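PDB 2I6D: RNA methyltransferase, TrmH family from Porphyromonas gingivalis, which probably binds RNA and transfers methyl groups to it, as a knotted methyltransferase of the TrmH (SpoU) family. Local coordinates for residues Tyr43-Leu55 with Pro84-Glu96. Residues are numbered along the deposited sequence; the frame is centred on the assembly and turned at random.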
ATOM      1  N   TYR A  43      -2.068   0.319  14.211  1.00 29.39           N
ATOM      2  CA  TYR A  43      -3.407   0.740  13.810  1.00 29.89           C
ATOM      3  C   TYR A  43      -4.294   0.628  15.010  1.00 29.94           C
ATOM      4  O   TYR A  43      -4.025  -0.171  15.899  1.00 29.82           O
ATOM      5  CB  TYR A  43      -3.968  -0.139  12.669  1.00 30.24           C
ATOM      6  CG  TYR A  43      -3.255   0.132  11.388  1.00 32.03           C
ATOM      7  CD1 TYR A  43      -3.738   1.091  10.487  1.00 31.55           C
ATOM      8  CD2 TYR A  43      -2.053  -0.522  11.102  1.00 30.90           C
ATOM      9  CE1 TYR A  43      -3.055   1.365   9.326  1.00 34.11           C
ATOM     10  CE2 TYR A  43      -1.337  -0.232   9.959  1.00 32.37           C
ATOM     11  CZ  TYR A  43      -1.852   0.700   9.064  1.00 32.78           C
ATOM     12  OH  TYR A  43      -1.150   0.974   7.914  1.00 34.86           O
ATOM     13  N   ARG A  44      -5.341   1.444  15.024  1.00 29.48           N
ATOM     14  CA  ARG A  44      -6.258   1.492  16.142  1.00 30.38           C
ATOM     15  C   ARG A  44      -7.313   0.428  15.920  1.00 29.76           C
ATOM     16  O   ARG A  44      -8.132   0.551  15.020  1.00 30.10           O
ATOM     17  CB  ARG A  44      -6.921   2.859  16.189  1.00 30.20           C
ATOM     18  CG  ARG A  44      -7.223   3.374  17.577  1.00 33.67           C
ATOM     19  CD  ARG A  44      -8.288   2.563  18.244  1.00 36.91           C
ATOM     20  NE  ARG A  44      -8.703   3.169  19.509  1.00 38.87           N
ATOM     21  CZ  ARG A  44      -9.626   2.655  20.321  1.00 41.24           C
ATOM     22  NH1 ARG A  44      -9.946   3.296  21.458  1.00 40.55           N
ATOM     23  NH2 ARG A  44     -10.239   1.509  19.997  1.00 37.79           N
ATOM     24  N   CYS A  45      -7.311  -0.596  16.762  1.00 29.49           N
ATOM     25  CA  CYS A  45      -8.270  -1.686  16.618  1.00 30.05           C
ATOM     26  C   CYS A  45      -9.618  -1.363  17.306  1.00 30.51           C
ATOM     27  O   CYS A  45      -9.654  -1.021  18.489  1.00 30.24           O
ATOM     28  CB  CYS A  45      -7.665  -2.991  17.134  1.00 29.89           C
ATOM     29  SG  CYS A  45      -8.809  -4.381  16.937  1.00 30.51           S
ATOM     30  N   ARG A  46     -10.698  -1.466  16.533  1.00 30.76           N
ATOM     31  CA  ARG A  46     -12.081  -1.187  16.928  0.50 32.26           C
ATOM     32  C   ARG A  46     -12.792  -2.478  17.369  1.00 32.11           C
ATOM     33  O   ARG A  46     -13.641  -2.487  18.259  1.00 31.85           O
ATOM     34  CB  ARG A  46     -12.768  -0.622  15.669  0.50 32.23           C
ATOM     35  CG  ARG A  46     -14.168  -0.032  15.795  0.50 33.76           C
ATOM     36  CD  ARG A  46     -14.478   0.760  14.514  0.50 33.58           C
ATOM     37  NE  ARG A  46     -15.902   0.954  14.278  0.50 37.56           N
ATOM     38  CZ  ARG A  46     -16.413   1.765  13.353  0.50 38.94           C
ATOM     39  NH1 ARG A  46     -17.730   1.881  13.221  0.50 38.52           N
ATOM     40  NH2 ARG A  46     -15.614   2.470  12.567  0.50 39.58           N
HETATM   41  N   MSE A  47     -12.469  -3.562  16.665  1.00 32.03           N
HETATM   42  CA  MSE A  47     -13.149  -4.833  16.844  1.00 35.01           C
HETATM   43  C   MSE A  47     -12.202  -5.975  16.477  1.00 31.92           C
HETATM   44  O   MSE A  47     -11.420  -5.859  15.534  1.00 30.63           O
HETATM   45  CB  MSE A  47     -14.398  -4.867  15.967  1.00 33.95           C
HETATM   46  CG  MSE A  47     -15.045  -6.223  15.844  1.00 39.40           C
HETATM   47 SE   MSE A  47     -16.857  -6.093  15.047  1.00 48.91          SE
HETATM   48  CE  MSE A  47     -17.866  -5.933  16.698  1.00 47.34           C
ATOM     49  N   LEU A  48     -12.274  -7.061  17.242  1.00 30.30           N
ATOM     50  CA  LEU A  48     -11.441  -8.242  17.004  1.00 28.79           C
ATOM     51  C   LEU A  48     -12.314  -9.462  17.249  1.00 28.63           C
ATOM     52  O   LEU A  48     -12.860  -9.639  18.328  1.00 28.22           O
ATOM     53  CB  LEU A  48     -10.223  -8.237  17.921  1.00 28.24           C
ATOM     54  CG  LEU A  48      -9.202  -9.344  17.684  1.00 29.75           C
ATOM     55  CD1 LEU A  48      -8.565  -9.222  16.281  1.00 29.98           C
ATOM     56  CD2 LEU A  48      -8.127  -9.299  18.770  1.00 28.90           C
ATOM     57  N   VAL A  49     -12.457 -10.294  16.229  1.00 28.59           N
ATOM     58  CA  VAL A  49     -13.404 -11.416  16.258  1.00 29.47           C
ATOM     59  C   VAL A  49     -12.594 -12.654  15.888  1.00 29.21           C
ATOM     60  O   VAL A  49     -11.879 -12.653  14.876  1.00 28.43           O
ATOM     61  CB  VAL A  49     -14.492 -11.163  15.224  1.00 30.34           C
ATOM     62  CG1 VAL A  49     -15.315 -12.373  14.978  1.00 34.67           C
ATOM     63  CG2 VAL A  49     -15.394 -10.017  15.700  1.00 31.10           C
ATOM     64  N   GLY A  50     -12.642 -13.681  16.719  1.00 28.44           N
ATOM     65  CA  GLY A  50     -11.882 -14.870  16.398  1.00 28.04           C
ATOM     66  C   GLY A  50     -12.214 -16.017  17.320  1.00 28.11           C
ATOM     67  O   GLY A  50     -12.940 -15.851  18.290  1.00 27.85           O
ATOM     68  N   THR A  51     -11.658 -17.183  17.018  1.00 27.20           N
ATOM     69  CA  THR A  51     -11.772 -18.319  17.911  1.00 27.09           C
ATOM     70  C   THR A  51     -10.823 -18.102  19.076  1.00 27.45           C
ATOM     71  O   THR A  51      -9.839 -17.363  18.947  1.00 27.80           O
ATOM     72  CB  THR A  51     -11.390 -19.622  17.204  1.00 27.46           C
ATOM     73  OG1 THR A  51     -10.061 -19.491  16.664  1.00 26.08           O
ATOM     74  CG2 THR A  51     -12.374 -19.945  16.091  1.00 24.98           C
ATOM     75  N   ALA A  52     -11.113 -18.753  20.206  1.00 27.19           N
ATOM     76  CA  ALA A  52     -10.273 -18.664  21.405  1.00 26.94           C
ATOM     77  C   ALA A  52      -8.790 -18.873  21.106  1.00 27.54           C
ATOM     78  O   ALA A  52      -7.940 -18.130  21.622  1.00 27.14           O
ATOM     79  CB  ALA A  52     -10.757 -19.666  22.480  1.00 27.59           C
ATOM     80  N   ALA A  53      -8.473 -19.869  20.272  1.00 27.70           N
ATOM     81  CA  ALA A  53      -7.066 -20.199  19.967  1.00 28.54           C
ATOM     82  C   ALA A  53      -6.376 -19.046  19.229  1.00 28.69           C
ATOM     83  O   ALA A  53      -5.186 -18.797  19.427  1.00 28.31           O
ATOM     84  CB  ALA A  53      -6.966 -21.504  19.171  1.00 28.27           C
HETATM   85  N   MSE A  54      -7.137 -18.338  18.402  1.00 28.79           N
HETATM   86  CA  MSE A  54      -6.615 -17.159  17.705  1.00 28.97           C
HETATM   87  C   MSE A  54      -6.467 -15.962  18.632  1.00 28.95           C
HETATM   88  O   MSE A  54      -5.452 -15.265  18.592  1.00 28.98           O
HETATM   89  CB  MSE A  54      -7.478 -16.813  16.491  1.00 29.72           C
HETATM   90  CG  MSE A  54      -7.480 -17.903  15.415  1.00 31.40           C
HETATM   91 SE   MSE A  54      -5.698 -18.139  14.637  1.00 46.03          SE
HETATM   92  CE  MSE A  54      -5.088 -19.701  15.675  1.00 39.68           C
ATOM     93  N   LEU A  55      -7.461 -15.724  19.480  1.00 28.46           N
ATOM     94  CA  LEU A  55      -7.426 -14.546  20.351  1.00 28.57           C
ATOM     95  C   LEU A  55      -6.326 -14.622  21.427  1.00 28.81           C
ATOM     96  O   LEU A  55      -5.746 -13.607  21.813  1.00 28.90           O
ATOM     97  CB  LEU A  55      -8.792 -14.319  21.002  1.00 28.21           C
ATOM     98  CG  LEU A  55      -9.935 -13.965  20.046  1.00 27.45           C
ATOM     99  CD1 LEU A  55     -11.250 -13.921  20.806  1.00 27.29           C
ATOM    100  CD2 LEU A  55      -9.660 -12.615  19.376  1.00 29.24           C
ATOM    101  N   PRO A  84     -11.416 -18.734   4.529  1.00 30.53           N
ATOM    102  CA  PRO A  84     -11.183 -17.808   5.634  1.00 30.37           C
ATOM    103  C   PRO A  84     -10.361 -18.406   6.770  1.00 30.60           C
ATOM    104  O   PRO A  84     -10.428 -19.613   7.037  1.00 30.18           O
ATOM    105  CB  PRO A  84     -12.604 -17.478   6.135  1.00 30.48           C
ATOM    106  CG  PRO A  84     -13.522 -17.871   5.021  1.00 29.88           C
ATOM    107  CD  PRO A  84     -12.851 -19.035   4.359  1.00 30.28           C
ATOM    108  N   GLN A  85      -9.570 -17.545   7.399  1.00 30.15           N
ATOM    109  CA  GLN A  85      -8.851 -17.826   8.634  1.00 30.73           C
ATOM    110  C   GLN A  85      -9.664 -17.274   9.806  1.00 30.41           C
ATOM    111  O   GLN A  85     -10.295 -16.216   9.677  1.00 32.29           O
ATOM    112  CB  GLN A  85      -7.477 -17.150   8.608  1.00 30.40           C
ATOM    113  CG  GLN A  85      -6.533 -17.728   7.575  1.00 32.21           C
ATOM    114  CD  GLN A  85      -5.198 -17.014   7.564  1.00 35.73           C
ATOM    115  OE1 GLN A  85      -4.276 -17.425   8.249  1.00 38.90           O
ATOM    116  NE2 GLN A  85      -5.099 -15.931   6.803  1.00 36.29           N
ATOM    117  N   PRO A  86      -9.636 -17.955  10.956  1.00 29.97           N
ATOM    118  CA  PRO A  86     -10.548 -17.624  12.059  1.00 29.72           C
ATOM    119  C   PRO A  86     -10.188 -16.422  12.944  1.00 29.59           C
ATOM    120  O   PRO A  86     -10.247 -16.519  14.167  1.00 29.26           O
ATOM    121  CB  PRO A  86     -10.587 -18.928  12.886  1.00 29.91           C
ATOM    122  CG  PRO A  86      -9.354 -19.638  12.544  1.00 30.24           C
ATOM    123  CD  PRO A  86      -8.775 -19.112  11.268  1.00 30.41           C
ATOM    124  N   LEU A  87      -9.821 -15.299  12.320  1.00 28.42           N
ATOM    125  CA  LEU A  87      -9.526 -14.078  13.033  1.00 28.55           C
ATOM    126  C   LEU A  87      -9.736 -12.914  12.055  1.00 28.30           C
ATOM    127  O   LEU A  87      -9.204 -12.926  10.950  1.00 27.07           O
ATOM    128  CB  LEU A  87      -8.063 -14.101  13.544  1.00 27.90           C
ATOM    129  CG  LEU A  87      -7.618 -12.967  14.459  1.00 28.77           C
ATOM    130  CD1 LEU A  87      -8.356 -13.040  15.797  1.00 27.63           C
ATOM    131  CD2 LEU A  87      -6.066 -13.025  14.629  1.00 28.71           C
HETATM  132  N   MSE A  88     -10.535 -11.939  12.462  1.00 28.86           N
HETATM  133  CA  MSE A  88     -10.788 -10.779  11.634  1.00 31.53           C
HETATM  134  C   MSE A  88     -10.759  -9.577  12.560  1.00 29.81           C
HETATM  135  O   MSE A  88     -11.440  -9.569  13.597  1.00 29.41           O
HETATM  136  CB  MSE A  88     -12.151 -10.919  10.931  1.00 31.79           C
HETATM  137  CG  MSE A  88     -12.433  -9.836   9.884  1.00 33.41           C
HETATM  138 SE   MSE A  88     -14.020 -10.361   8.795  1.00 40.89          SE
HETATM  139  CE  MSE A  88     -14.015  -8.831   7.539  1.00 36.47           C
ATOM    140  N   ALA A  89      -9.943  -8.582  12.210  1.00 28.15           N
ATOM    141  CA  ALA A  89      -9.822  -7.341  12.987  1.00 27.77           C
ATOM    142  C   ALA A  89     -10.431  -6.198  12.203  1.00 27.84           C
ATOM    143  O   ALA A  89     -10.380  -6.187  10.981  1.00 28.38           O
ATOM    144  CB  ALA A  89      -8.313  -7.046  13.293  1.00 25.96           C
ATOM    145  N   VAL A  90     -10.986  -5.212  12.904  1.00 27.70           N
ATOM    146  CA  VAL A  90     -11.392  -3.991  12.258  1.00 26.04           C
ATOM    147  C   VAL A  90     -10.509  -2.892  12.852  1.00 26.66           C
ATOM    148  O   VAL A  90     -10.448  -2.743  14.081  1.00 26.69           O
ATOM    149  CB  VAL A  90     -12.882  -3.666  12.478  1.00 26.48           C
ATOM    150  CG1 VAL A  90     -13.196  -2.291  11.850  1.00 25.41           C
ATOM    151  CG2 VAL A  90     -13.787  -4.753  11.834  1.00 25.36           C
ATOM    152  N   PHE A  91      -9.824  -2.156  11.981  1.00 24.85           N
ATOM    153  CA  PHE A  91      -8.964  -1.045  12.388  1.00 25.89           C
ATOM    154  C   PHE A  91      -9.516   0.246  11.859  1.00 26.58           C
ATOM    155  O   PHE A  91     -10.183   0.259  10.812  1.00 26.58           O
ATOM    156  CB  PHE A  91      -7.564  -1.200  11.793  1.00 25.63           C
ATOM    157  CG  PHE A  91      -6.799  -2.377  12.326  1.00 26.55           C
ATOM    158  CD1 PHE A  91      -6.299  -2.379  13.634  1.00 26.00           C
ATOM    159  CD2 PHE A  91      -6.528  -3.462  11.504  1.00 28.55           C
ATOM    160  CE1 PHE A  91      -5.572  -3.481  14.127  1.00 28.36           C
ATOM    161  CE2 PHE A  91      -5.773  -4.554  11.978  1.00 30.64           C
ATOM    162  CZ  PHE A  91      -5.305  -4.557  13.296  1.00 28.84           C
ATOM    163  N   ASP A  92      -9.209   1.345  12.557  1.00 26.46           N
ATOM    164  CA  ASP A  92      -9.464   2.666  12.043  1.00 26.72           C
ATOM    165  C   ASP A  92      -8.617   2.939  10.810  1.00 27.09           C
ATOM    166  O   ASP A  92      -7.404   2.668  10.785  1.00 26.17           O
ATOM    167  CB  ASP A  92      -9.095   3.720  13.091  1.00 26.89           C
ATOM    168  CG  ASP A  92     -10.122   3.846  14.200  1.00 27.83           C
ATOM    169  OD1 ASP A  92     -11.179   3.171  14.156  1.00 27.80           O
ATOM    170  OD2 ASP A  92      -9.853   4.652  15.110  1.00 27.75           O
ATOM    171  N   LEU A  93      -9.258   3.507   9.798  1.00 27.80           N
ATOM    172  CA  LEU A  93      -8.562   4.061   8.659  1.00 29.15           C
ATOM    173  C   LEU A  93      -7.722   5.234   9.187  1.00 30.56           C
ATOM    174  O   LEU A  93      -8.246   6.086   9.907  1.00 30.65           O
ATOM    175  CB  LEU A  93      -9.620   4.538   7.665  1.00 29.26           C
ATOM    176  CG  LEU A  93      -9.436   4.484   6.158  1.00 29.22           C
ATOM    177  CD1 LEU A  93      -8.994   3.121   5.703  1.00 26.69           C
ATOM    178  CD2 LEU A  93     -10.757   4.851   5.496  1.00 28.83           C
ATOM    179  N   PRO A  94      -6.411   5.262   8.878  1.00 31.55           N
ATOM    180  CA  PRO A  94      -5.535   6.322   9.353  1.00 32.83           C
ATOM    181  C   PRO A  94      -6.098   7.674   8.968  1.00 34.13           C
ATOM    182  O   PRO A  94      -6.658   7.822   7.880  1.00 33.71           O
ATOM    183  CB  PRO A  94      -4.226   6.080   8.597  1.00 32.58           C
ATOM    184  CG  PRO A  94      -4.249   4.691   8.226  1.00 32.15           C
ATOM    185  CD  PRO A  94      -5.684   4.268   8.076  1.00 32.22           C
ATOM    186  N   ALA A  95      -5.990   8.631   9.875  1.00 36.27           N
ATOM    187  CA  ALA A  95      -6.555   9.937   9.653  1.00 38.88           C
ATOM    188  C   ALA A  95      -5.799  10.520   8.476  1.00 40.61           C
ATOM    189  O   ALA A  95      -4.709  11.073   8.656  1.00 41.31           O
ATOM    190  CB  ALA A  95      -6.390  10.800  10.897  1.00 39.06           C
ATOM    191  N   GLU A  96      -6.385  10.380   7.280  1.00 42.11           N
ATOM    192  CA  GLU A  96      -5.707  10.661   5.997  1.00 43.15           C
ATOM    193  C   GLU A  96      -4.650  11.773   6.028  1.00 43.61           C
ATOM    194  O   GLU A  96      -4.965  12.957   6.185  1.00 43.47           O
ATOM    195  CB  GLU A  96      -6.717  10.870   4.865  1.00 43.42           C
ATOM    196  CG  GLU A  96      -6.142  10.611   3.472  1.00 44.02           C
ATOM    197  CD  GLU A  96      -7.205  10.217   2.459  1.00 44.58           C
ATOM    198  OE1 GLU A  96      -7.508  11.040   1.564  1.00 45.56           O
ATOM    199  OE2 GLU A  96      -7.735   9.087   2.555  1.00 44.29           O
TER
HETATM  200  O   HOH W   1      -5.646   3.203  12.761  1.00 33.47           O
HETATM  201  O   HOH W   2     -13.443   3.560  12.929  1.00 45.71           O
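Phe91, its CG anti to the carbonyl carbon (chi1 -67°), brings the CD1-CE1 side of its ring against Tyr43 and Cys45: CD1 lies 3.4 Å from Tyr43 CB, and CE1 lies 3.7 Å from Cys45 CB. Cys45 SG, turned anti to its backbone N (chi1 -179°), lies oblique to the same ring, 5.0 Å from the centroid of Phe91, a sulfur-aromatic contact. Strands 47-51 and 87-92 run antiparallel, with paired bonds between Val49 and Met88; Val90 N gives a 2.7 Å bond to Met47 O. Val90 O accepts a 2.8 Å hydrogen bond from Arg46 N and a weak one from Met47 N, a classic beta bulge that shifts the register by one. Beyond it, Asp92 N bonds Arg44 O, and a water joins Arg44 N to Asp92 O. At the other end Leu87 CD1 packs among Leu48 CD1, Met54 CB and Leu55 CD2 and lies 4.0 Å from Gly50 CA, while Pro86 O accepts a bond from Thr51 N, and Pro86 CG meets Met54 CG at 3.8 Å. Both strands are central in the four-stranded sheet of the putative substrate-binding domain, between 65-69 and 27-31; helix 33-39 packs on Leu48 and Ala89, helix 7-15 on Met47 and Val90.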